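Local coordinates for dehydrogenase (PDB 3EZY), which catalyses the NAD(+)-dependent oxidation of myo-inositol to scyllo-inosose and belongs to the Gfo/Idh/MocA family of oxidoreductases, at the interface of chains A and B and the interface of chains A and C. Coordinates in Å, arbitrary orientation; residue numbers count along the deposited sequence, not the author numbering. Chains: chain A/B/C, Dehydrogenase.

Contact 1 and contact 2 lie about 33 Å apart, measured between the centres of their C-alpha atoms, and join chain A to two different neighbours. Contact 1 sets the hairpin of strands 260-264 and 267-270 of chain A against the end of strand 267-270 and loop residues of chain B. Contact 2 uses the strands 189-197 and 212-219 of chain A against strands 145-153, 212-219 and 224-230 of chain C. No residue number is common to the two. Each interface is two-fold symmetric, so together they could build the four-copy deposited assembly, although the structure alone does not show that this is the form in solution.

Contact 1: the interface of chains A and B. Residues chain A 263-268; chain B 235, 256, 270-273.
A:Asp268 OD1 accepts from two donors: the phenol OH of B:Tyr273, along the syn lone pair at 2.8 Å, and, within its own chain, the hydroxyl OG1 of A:Thr263, from above the carboxylate plane. OD2 takes NH2 of B:Arg256 on its own syn lone pair at 2.7 Å, a nearly straight hydrogen bond (170° at H) that is also a salt bridge. OD2 lies in the guanidinium plane at its edge, yet the two planes stand 87° apart. Within chain B, CZ of B:Tyr273 lies over the rim of one guanidinium face. An alanine at A:Asp268 removes both carboxylate oxygens and would probably leave the guanidinium, the phenol and the threonine hydroxyl less firmly placed. The methyl CG2 of A:Thr263, anti to its backbone N, reaches CG of B:Tyr235 at 3.7 Å and also touches the ring of B:Tyr273. The site is part of a two-fold symmetric interface between copies of one protein, possibly a biological one, built on the hairpin 260-264/267-270. Between this hairpin of chain A and the segment 270-273 of chain B, the amide N of B:Gly270 donates to O of A:Asp268 at 2.9 Å, in the carbonyl plane. Waters extend the polar contact: one joins A:Glu265 O to B:Tyr235 O and B:Tyr273 N, and another, 2.7 Å from B:Ser271 O, also meets A:Asp268 N and B:Arg256 NE.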
ATOM      1  N   THR A 263      13.571  -0.256  -0.957  1.00 23.39           N
ATOM      2  CA  THR A 263      13.521  -1.582  -0.333  1.00 24.88           C
ATOM      3  C   THR A 263      14.912  -2.123   0.019  1.00 26.22           C
ATOM      4  O   THR A 263      15.805  -2.210  -0.842  1.00 25.66           O
ATOM      5  CB  THR A 263      12.816  -2.623  -1.217  1.00 24.58           C
ATOM      6  OG1 THR A 263      11.513  -2.139  -1.573  1.00 25.73           O
ATOM      7  CG2 THR A 263      12.692  -3.962  -0.473  1.00 26.41           C
ATOM      8  N   ASP A 264      15.102  -2.472   1.286  1.00 26.10           N
ATOM      9  CA  ASP A 264      16.377  -3.027   1.698  1.00 26.99           C
ATOM     10  C   ASP A 264      16.133  -4.261   2.532  1.00 26.89           C
ATOM     11  O   ASP A 264      14.997  -4.782   2.545  1.00 24.97           O
ATOM     12  CB  ASP A 264      17.259  -1.981   2.383  1.00 26.60           C
ATOM     13  CG  ASP A 264      16.741  -1.554   3.767  1.00 28.93           C
ATOM     14  OD1 ASP A 264      15.878  -2.245   4.356  1.00 27.41           O
ATOM     15  OD2 ASP A 264      17.212  -0.500   4.258  1.00 30.03           O
ATOM     16  N   GLU A 265      17.162  -4.721   3.250  1.00 28.22           N
ATOM     17  CA  GLU A 265      17.030  -5.981   4.038  1.00 29.40           C
ATOM     18  C   GLU A 265      15.865  -5.954   4.986  1.00 29.55           C
ATOM     19  O   GLU A 265      15.266  -6.997   5.316  1.00 29.55           O
ATOM     20  CB  GLU A 265      18.265  -6.228   4.892  1.00 29.93           C
ATOM     21  CG  GLU A 265      19.422  -6.813   4.148  1.00 35.13           C
ATOM     22  CD  GLU A 265      20.265  -5.732   3.522  1.00 41.22           C
ATOM     23  OE1 GLU A 265      19.768  -4.572   3.478  1.00 42.34           O
ATOM     24  OE2 GLU A 265      21.415  -6.038   3.081  1.00 43.23           O
ATOM     25  N   GLN A 266      15.543  -4.765   5.486  1.00 28.60           N
ATOM     26  CA  GLN A 266      14.466  -4.709   6.476  1.00 27.52           C
ATOM     27  C   GLN A 266      13.101  -4.581   5.844  1.00 25.11           C
ATOM     28  O   GLN A 266      12.107  -4.630   6.559  1.00 25.96           O
ATOM     29  CB  GLN A 266      14.652  -3.506   7.378  1.00 28.72           C
ATOM     30  CG  GLN A 266      15.763  -3.613   8.386  1.00 35.53           C
ATOM     31  CD  GLN A 266      15.899  -2.275   9.141  1.00 43.22           C
ATOM     32  OE1 GLN A 266      14.894  -1.569   9.375  1.00 46.64           O
ATOM     33  NE2 GLN A 266      17.133  -1.899   9.470  1.00 44.69           N
ATOM     34  N   GLY A 267      13.033  -4.341   4.533  1.00 23.39           N
ATOM     35  CA  GLY A 267      11.723  -4.247   3.852  1.00 20.42           C
ATOM     36  C   GLY A 267      11.548  -2.926   3.143  1.00 20.50           C
ATOM     37  O   GLY A 267      12.528  -2.195   2.960  1.00 20.20           O
ATOM     38  N   ASP A 268      10.308  -2.610   2.763  1.00 19.63           N
ATOM     39  CA  ASP A 268       9.949  -1.364   2.063  1.00 20.27           C
ATOM     40  C   ASP A 268       9.966  -0.166   2.979  1.00 21.09           C
ATOM     41  O   ASP A 268       9.487  -0.255   4.126  1.00 21.78           O
ATOM     42  CB  ASP A 268       8.524  -1.458   1.469  1.00 20.09           C
ATOM     43  CG  ASP A 268       8.436  -2.463   0.359  1.00 22.53           C
ATOM     44  OD1 ASP A 268       9.494  -2.790  -0.237  1.00 22.17           O
ATOM     45  OD2 ASP A 268       7.302  -2.921   0.068  1.00 25.63           O
TER
ATOM     46  N   TYR B 235      17.210  -8.184  -0.222  1.00 24.02           N
ATOM     47  CA  TYR B 235      16.009  -7.995   0.560  1.00 24.06           C
ATOM     48  C   TYR B 235      15.129  -9.252   0.685  1.00 24.67           C
ATOM     49  O   TYR B 235      14.145  -9.231   1.401  1.00 26.09           O
ATOM     50  CB  TYR B 235      15.209  -6.781   0.039  1.00 22.45           C
ATOM     51  CG  TYR B 235      14.969  -6.748  -1.469  1.00 22.77           C
ATOM     52  CD1 TYR B 235      13.796  -7.278  -2.018  1.00 19.93           C
ATOM     53  CD2 TYR B 235      15.896  -6.174  -2.333  1.00 21.40           C
ATOM     54  CE1 TYR B 235      13.567  -7.246  -3.377  1.00 21.90           C
ATOM     55  CE2 TYR B 235      15.677  -6.147  -3.694  1.00 21.73           C
ATOM     56  CZ  TYR B 235      14.510  -6.680  -4.210  1.00 21.45           C
ATOM     57  OH  TYR B 235      14.292  -6.658  -5.571  1.00 21.99           O
ATOM     58  N   ARG B 256       4.943 -10.368   2.559  1.00 22.69           N
ATOM     59  CA  ARG B 256       5.789  -9.872   3.662  1.00 22.48           C
ATOM     60  C   ARG B 256       5.549 -10.782   4.855  1.00 22.34           C
ATOM     61  O   ARG B 256       4.509 -11.420   4.961  1.00 20.89           O
ATOM     62  CB  ARG B 256       5.451  -8.422   4.109  1.00 23.79           C
ATOM     63  CG  ARG B 256       5.280  -7.339   3.015  1.00 25.94           C
ATOM     64  CD  ARG B 256       6.533  -7.197   2.162  1.00 30.80           C
ATOM     65  NE  ARG B 256       6.457  -6.044   1.234  1.00 34.49           N
ATOM     66  CZ  ARG B 256       5.797  -6.062   0.076  1.00 33.09           C
ATOM     67  NH1 ARG B 256       5.138  -7.166  -0.280  1.00 34.76           N
ATOM     68  NH2 ARG B 256       5.774  -4.986  -0.719  1.00 30.94           N
ATOM     69  N   GLY B 270       7.679  -1.052   6.234  1.00 20.56           N
ATOM     70  CA  GLY B 270       6.951  -2.318   6.280  1.00 21.67           C
ATOM     71  C   GLY B 270       7.862  -3.461   6.714  1.00 21.70           C
ATOM     72  O   GLY B 270       9.066  -3.285   6.897  1.00 21.50           O
ATOM     73  N   SER B 271       7.281  -4.626   6.902  1.00 22.19           N
ATOM     74  CA  SER B 271       8.057  -5.721   7.426  1.00 23.72           C
ATOM     75  C   SER B 271       8.922  -6.360   6.339  1.00 23.16           C
ATOM     76  O   SER B 271       8.782  -6.048   5.139  1.00 21.57           O
ATOM     77  CB  SER B 271       7.174  -6.733   8.144  1.00 24.01           C
ATOM     78  OG  SER B 271       6.570  -7.576   7.226  1.00 30.55           O
ATOM     79  N   ARG B 272       9.818  -7.233   6.760  1.00 22.69           N
ATOM     80  CA  ARG B 272      10.766  -7.847   5.808  1.00 23.76           C
ATOM     81  C   ARG B 272      10.026  -8.707   4.820  1.00 23.54           C
ATOM     82  O   ARG B 272       8.920  -9.207   5.116  1.00 23.33           O
ATOM     83  CB  ARG B 272      11.842  -8.661   6.552  1.00 23.69           C
ATOM     84  CG  ARG B 272      11.301  -9.932   7.159  1.00 25.60           C
ATOM     85  CD  ARG B 272      12.426 -10.810   7.689  1.00 26.83           C
ATOM     86  NE  ARG B 272      11.922 -12.029   8.356  1.00 28.38           N
ATOM     87  CZ  ARG B 272      11.561 -13.143   7.718  1.00 31.66           C
ATOM     88  NH1 ARG B 272      11.611 -13.219   6.382  1.00 30.70           N
ATOM     89  NH2 ARG B 272      11.148 -14.193   8.414  1.00 34.68           N
ATOM     90  N   TYR B 273      10.606  -8.889   3.637  1.00 23.79           N
ATOM     91  CA  TYR B 273      10.023  -9.810   2.644  1.00 23.60           C
ATOM     92  C   TYR B 273      10.312 -11.254   3.119  1.00 23.38           C
ATOM     93  O   TYR B 273      11.235 -11.456   3.879  1.00 24.42           O
ATOM     94  CB  TYR B 273      10.717  -9.604   1.284  1.00 22.49           C
ATOM     95  CG  TYR B 273      10.311  -8.362   0.482  1.00 22.22           C
ATOM     96  CD1 TYR B 273       9.976  -7.183   1.109  1.00 23.33           C
ATOM     97  CD2 TYR B 273      10.274  -8.404  -0.907  1.00 18.91           C
ATOM     98  CE1 TYR B 273       9.594  -6.042   0.354  1.00 24.47           C
ATOM     99  CE2 TYR B 273       9.920  -7.310  -1.661  1.00 23.65           C
ATOM    100  CZ  TYR B 273       9.569  -6.132  -1.036  1.00 23.47           C
ATOM    101  OH  TYR B 273       9.220  -5.049  -1.784  1.00 25.47           O
TER
HETATM  102  O   HOH W   1       7.780  -4.315   3.296  1.00 23.08           O
HETATM  103  O   HOH W   2      13.116  -7.644   3.351  1.00 26.30           O
HETATM  104  O   HOH W   3      11.110  -1.749   6.164  1.00 27.84           O

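Contact 2: the interface of chains A and C. Residues chain A 195-197, 199, 212-214, 326; chain C 146-147, 218, 221-224.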
ATOM      1  N   ASP A 195     -11.520  12.781  27.275  1.00 22.28           N
ATOM      2  CA  ASP A 195     -10.449  12.724  28.274  1.00 22.41           C
ATOM      3  C   ASP A 195      -9.157  13.256  27.645  1.00 21.67           C
ATOM      4  O   ASP A 195      -9.066  13.365  26.424  1.00 20.71           O
ATOM      5  CB  ASP A 195     -10.271  11.314  28.873  1.00 22.12           C
ATOM      6  CG  ASP A 195      -9.601  11.338  30.271  1.00 23.02           C
ATOM      7  OD1 ASP A 195      -9.045  12.385  30.733  1.00 21.34           O
ATOM      8  OD2 ASP A 195      -9.560  10.278  30.888  1.00 25.42           O
ATOM      9  N   GLY A 196      -8.163  13.597  28.458  1.00 21.11           N
ATOM     10  CA  GLY A 196      -6.937  14.181  27.915  1.00 20.97           C
ATOM     11  C   GLY A 196      -5.872  13.975  28.973  1.00 21.36           C
ATOM     12  O   GLY A 196      -6.222  13.830  30.132  1.00 20.74           O
ATOM     13  N   SER A 197      -4.594  13.956  28.560  1.00 20.75           N
ATOM     14  CA  SER A 197      -3.442  13.776  29.439  1.00 21.73           C
ATOM     15  C   SER A 197      -2.301  14.669  29.009  1.00 22.56           C
ATOM     16  O   SER A 197      -2.333  15.265  27.932  1.00 22.62           O
ATOM     17  CB  SER A 197      -2.947  12.319  29.373  1.00 21.66           C
ATOM     18  OG  SER A 197      -3.907  11.399  29.869  1.00 22.97           O
ATOM     19  N   LEU A 199       1.381  14.344  28.038  1.00 27.02           N
ATOM     20  CA  LEU A 199       2.364  13.309  27.721  1.00 28.14           C
ATOM     21  C   LEU A 199       3.516  13.832  26.866  1.00 29.34           C
ATOM     22  O   LEU A 199       4.494  13.129  26.667  1.00 29.15           O
ATOM     23  CB  LEU A 199       1.676  12.119  27.034  1.00 27.78           C
ATOM     24  CG  LEU A 199       0.476  11.499  27.769  1.00 26.87           C
ATOM     25  CD1 LEU A 199      -0.250  10.474  26.891  1.00 23.95           C
ATOM     26  CD2 LEU A 199       0.904  10.819  29.034  1.00 29.11           C
ATOM     27  N   THR A 212      -2.713  15.625  24.652  1.00 22.68           N
ATOM     28  CA  THR A 212      -3.144  14.351  24.033  1.00 22.47           C
ATOM     29  C   THR A 212      -4.592  14.181  24.479  1.00 21.80           C
ATOM     30  O   THR A 212      -4.873  14.356  25.654  1.00 22.20           O
ATOM     31  CB  THR A 212      -2.339  13.168  24.625  1.00 22.98           C
ATOM     32  OG1 THR A 212      -0.938  13.450  24.524  1.00 23.25           O
ATOM     33  CG2 THR A 212      -2.646  11.850  23.889  1.00 20.73           C
ATOM     34  N   ALA A 213      -5.526  13.904  23.574  1.00 21.16           N
ATOM     35  CA  ALA A 213      -6.911  13.764  24.006  1.00 20.30           C
ATOM     36  C   ALA A 213      -7.687  12.831  23.093  1.00 21.06           C
ATOM     37  O   ALA A 213      -7.305  12.596  21.935  1.00 20.12           O
ATOM     38  CB  ALA A 213      -7.574  15.098  24.054  1.00 20.13           C
ATOM     39  N   VAL A 214      -8.771  12.304  23.646  1.00 21.02           N
ATOM     40  CA  VAL A 214      -9.711  11.458  22.946  1.00 22.24           C
ATOM     41  C   VAL A 214     -11.107  12.044  23.223  1.00 23.09           C
ATOM     42  O   VAL A 214     -11.370  12.487  24.354  1.00 23.60           O
ATOM     43  CB  VAL A 214      -9.624  10.003  23.476  1.00 22.22           C
ATOM     44  CG1 VAL A 214     -10.828   9.192  22.979  1.00 25.22           C
ATOM     45  CG2 VAL A 214      -8.341   9.344  23.059  1.00 16.79           C
ATOM     46  N   LYS A 326     -15.684  14.190  34.106  1.00 27.44           N
ATOM     47  CA  LYS A 326     -15.500  12.754  33.790  1.00 27.40           C
ATOM     48  C   LYS A 326     -16.818  12.051  33.461  1.00 26.08           C
ATOM     49  O   LYS A 326     -17.070  10.968  33.891  1.00 25.70           O
ATOM     50  CB  LYS A 326     -14.792  11.995  34.907  1.00 27.59           C
ATOM     51  CG  LYS A 326     -13.613  12.709  35.532  1.00 30.81           C
ATOM     52  CD  LYS A 326     -12.433  12.643  34.644  1.00 36.20           C
ATOM     53  CE  LYS A 326     -11.097  12.349  35.421  1.00 43.02           C
ATOM     54  NZ  LYS A 326      -9.926  11.960  34.462  1.00 46.19           N
TER
ATOM     55  N   HIS C 146       1.562   6.720  23.846  1.00 22.34           N
ATOM     56  CA  HIS C 146       0.550   7.702  24.200  1.00 22.11           C
ATOM     57  C   HIS C 146      -0.924   7.309  23.915  1.00 22.35           C
ATOM     58  O   HIS C 146      -1.827   7.547  24.743  1.00 23.17           O
ATOM     59  CB  HIS C 146       0.900   8.989  23.456  1.00 22.37           C
ATOM     60  CG  HIS C 146       2.204   9.586  23.891  1.00 21.34           C
ATOM     61  ND1 HIS C 146       2.710  10.753  23.359  1.00 22.52           N
ATOM     62  CD2 HIS C 146       3.074   9.203  24.858  1.00 20.74           C
ATOM     63  CE1 HIS C 146       3.851  11.053  23.964  1.00 21.50           C
ATOM     64  NE2 HIS C 146       4.096  10.125  24.872  1.00 20.71           N
ATOM     65  N   VAL C 147      -1.191   6.780  22.717  1.00 20.85           N
ATOM     66  CA  VAL C 147      -2.559   6.455  22.319  1.00 20.51           C
ATOM     67  C   VAL C 147      -2.631   5.110  21.636  1.00 20.70           C
ATOM     68  O   VAL C 147      -1.915   4.864  20.660  1.00 21.08           O
ATOM     69  CB  VAL C 147      -3.156   7.497  21.328  1.00 19.53           C
ATOM     70  CG1 VAL C 147      -4.674   7.207  21.061  1.00 15.29           C
ATOM     71  CG2 VAL C 147      -2.978   8.882  21.882  1.00 19.67           C
ATOM     72  N   ARG C 218      -8.265   4.495  30.106  1.00 21.31           N
ATOM     73  CA  ARG C 218      -7.277   5.395  30.658  1.00 22.26           C
ATOM     74  C   ARG C 218      -6.339   4.479  31.380  1.00 23.09           C
ATOM     75  O   ARG C 218      -6.747   3.751  32.290  1.00 23.70           O
ATOM     76  CB  ARG C 218      -7.892   6.430  31.618  1.00 21.37           C
ATOM     77  CG  ARG C 218      -6.856   7.019  32.593  1.00 23.56           C
ATOM     78  CD  ARG C 218      -7.408   8.256  33.329  1.00 23.59           C
ATOM     79  NE  ARG C 218      -7.373   9.443  32.462  1.00 22.36           N
ATOM     80  CZ  ARG C 218      -6.294  10.184  32.260  1.00 24.29           C
ATOM     81  NH1 ARG C 218      -5.161   9.877  32.860  1.00 25.45           N
ATOM     82  NH2 ARG C 218      -6.345  11.259  31.476  1.00 27.54           N
ATOM     83  N   SER C 221      -0.258   5.052  33.186  1.00 26.88           N
ATOM     84  CA  SER C 221       0.726   6.046  32.760  1.00 25.91           C
ATOM     85  C   SER C 221       0.072   7.351  32.331  1.00 25.57           C
ATOM     86  O   SER C 221       0.770   8.335  32.187  1.00 25.98           O
ATOM     87  CB  SER C 221       1.558   5.544  31.567  1.00 26.73           C
ATOM     88  OG  SER C 221       0.692   5.294  30.440  1.00 27.25           O
ATOM     89  N   GLY C 222      -1.248   7.374  32.117  1.00 25.44           N
ATOM     90  CA  GLY C 222      -1.880   8.541  31.469  1.00 24.90           C
ATOM     91  C   GLY C 222      -2.101   8.341  29.949  1.00 24.90           C
ATOM     92  O   GLY C 222      -2.771   9.145  29.269  1.00 24.19           O
ATOM     93  N   ALA C 223      -1.539   7.276  29.400  1.00 23.83           N
ATOM     94  CA  ALA C 223      -1.822   6.959  28.000  1.00 23.55           C
ATOM     95  C   ALA C 223      -3.322   6.680  27.888  1.00 23.55           C
ATOM     96  O   ALA C 223      -3.967   6.230  28.870  1.00 24.32           O
ATOM     97  CB  ALA C 223      -0.958   5.724  27.517  1.00 22.55           C
ATOM     98  N   LEU C 224      -3.883   6.942  26.707  1.00 22.97           N
ATOM     99  CA  LEU C 224      -5.296   6.709  26.418  1.00 22.07           C
ATOM    100  C   LEU C 224      -5.493   5.667  25.314  1.00 22.34           C
ATOM    101  O   LEU C 224      -4.615   5.452  24.448  1.00 21.95           O
ATOM    102  CB  LEU C 224      -5.966   8.050  26.018  1.00 23.23           C
ATOM    103  CG  LEU C 224      -5.846   9.146  27.109  1.00 24.22           C
ATOM    104  CD1 LEU C 224      -6.300  10.492  26.653  1.00 25.82           C
ATOM    105  CD2 LEU C 224      -6.612   8.732  28.404  1.00 27.13           C
TER
HETATM  106  O   HOH W   4       0.616  12.735  22.379  1.00 26.99           O
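Charge pairing dominates one end of this subunit interface. C:Arg218, its chain bent at chi3 (-78°), presents its guanidinium side-on to the carboxylate of A:Asp195: NE donates to OD2 at 2.8 Å and NH2 to OD1 at 3.0 Å. Both oxygens lie near the guanidinium plane but are met from above the carboxylate plane, the two groups being turned 46° apart. The backbone N of A:Gly196 also donates to OD1, which should help to fix the carboxylate's rotation. Within chain A, A:Lys326 NZ makes a long salt bridge to OD1 (3.9 Å), and the carboxylate would probably offset the like charges of lysine and arginine.

Among the neutral hydrogen bonds, the hydroxyl OG of A:Ser197 donates to the carbonyl O of C:Gly222 at 2.6 Å, in the carbonyl plane and on a lone pair. A water joins A:Thr212 OG1 to C:His146 ND1.

Apolar contacts complete the patch. CB of A:Leu199 sits over the centre of one face of the C:His146 imidazole, 3.8 Å from the centroid. Sliding past each other in opposite directions, A:Thr212 and C:Val147 touch through their CG2 methyls at 3.6 Å. C:Leu224 turns CD1 towards CA of A:Gly196; within chain C its CD2 lies over the rim of one face of the C:Arg218 guanidinium.

In the fold, strands 189-197 and 212-219 of chain A meet the starts of 145-153 and 224-230 and the end of 212-219, carrying C:Arg218, all in the Gfo/Idh/MocA C-terminal region, across a two-fold interface that may be biological.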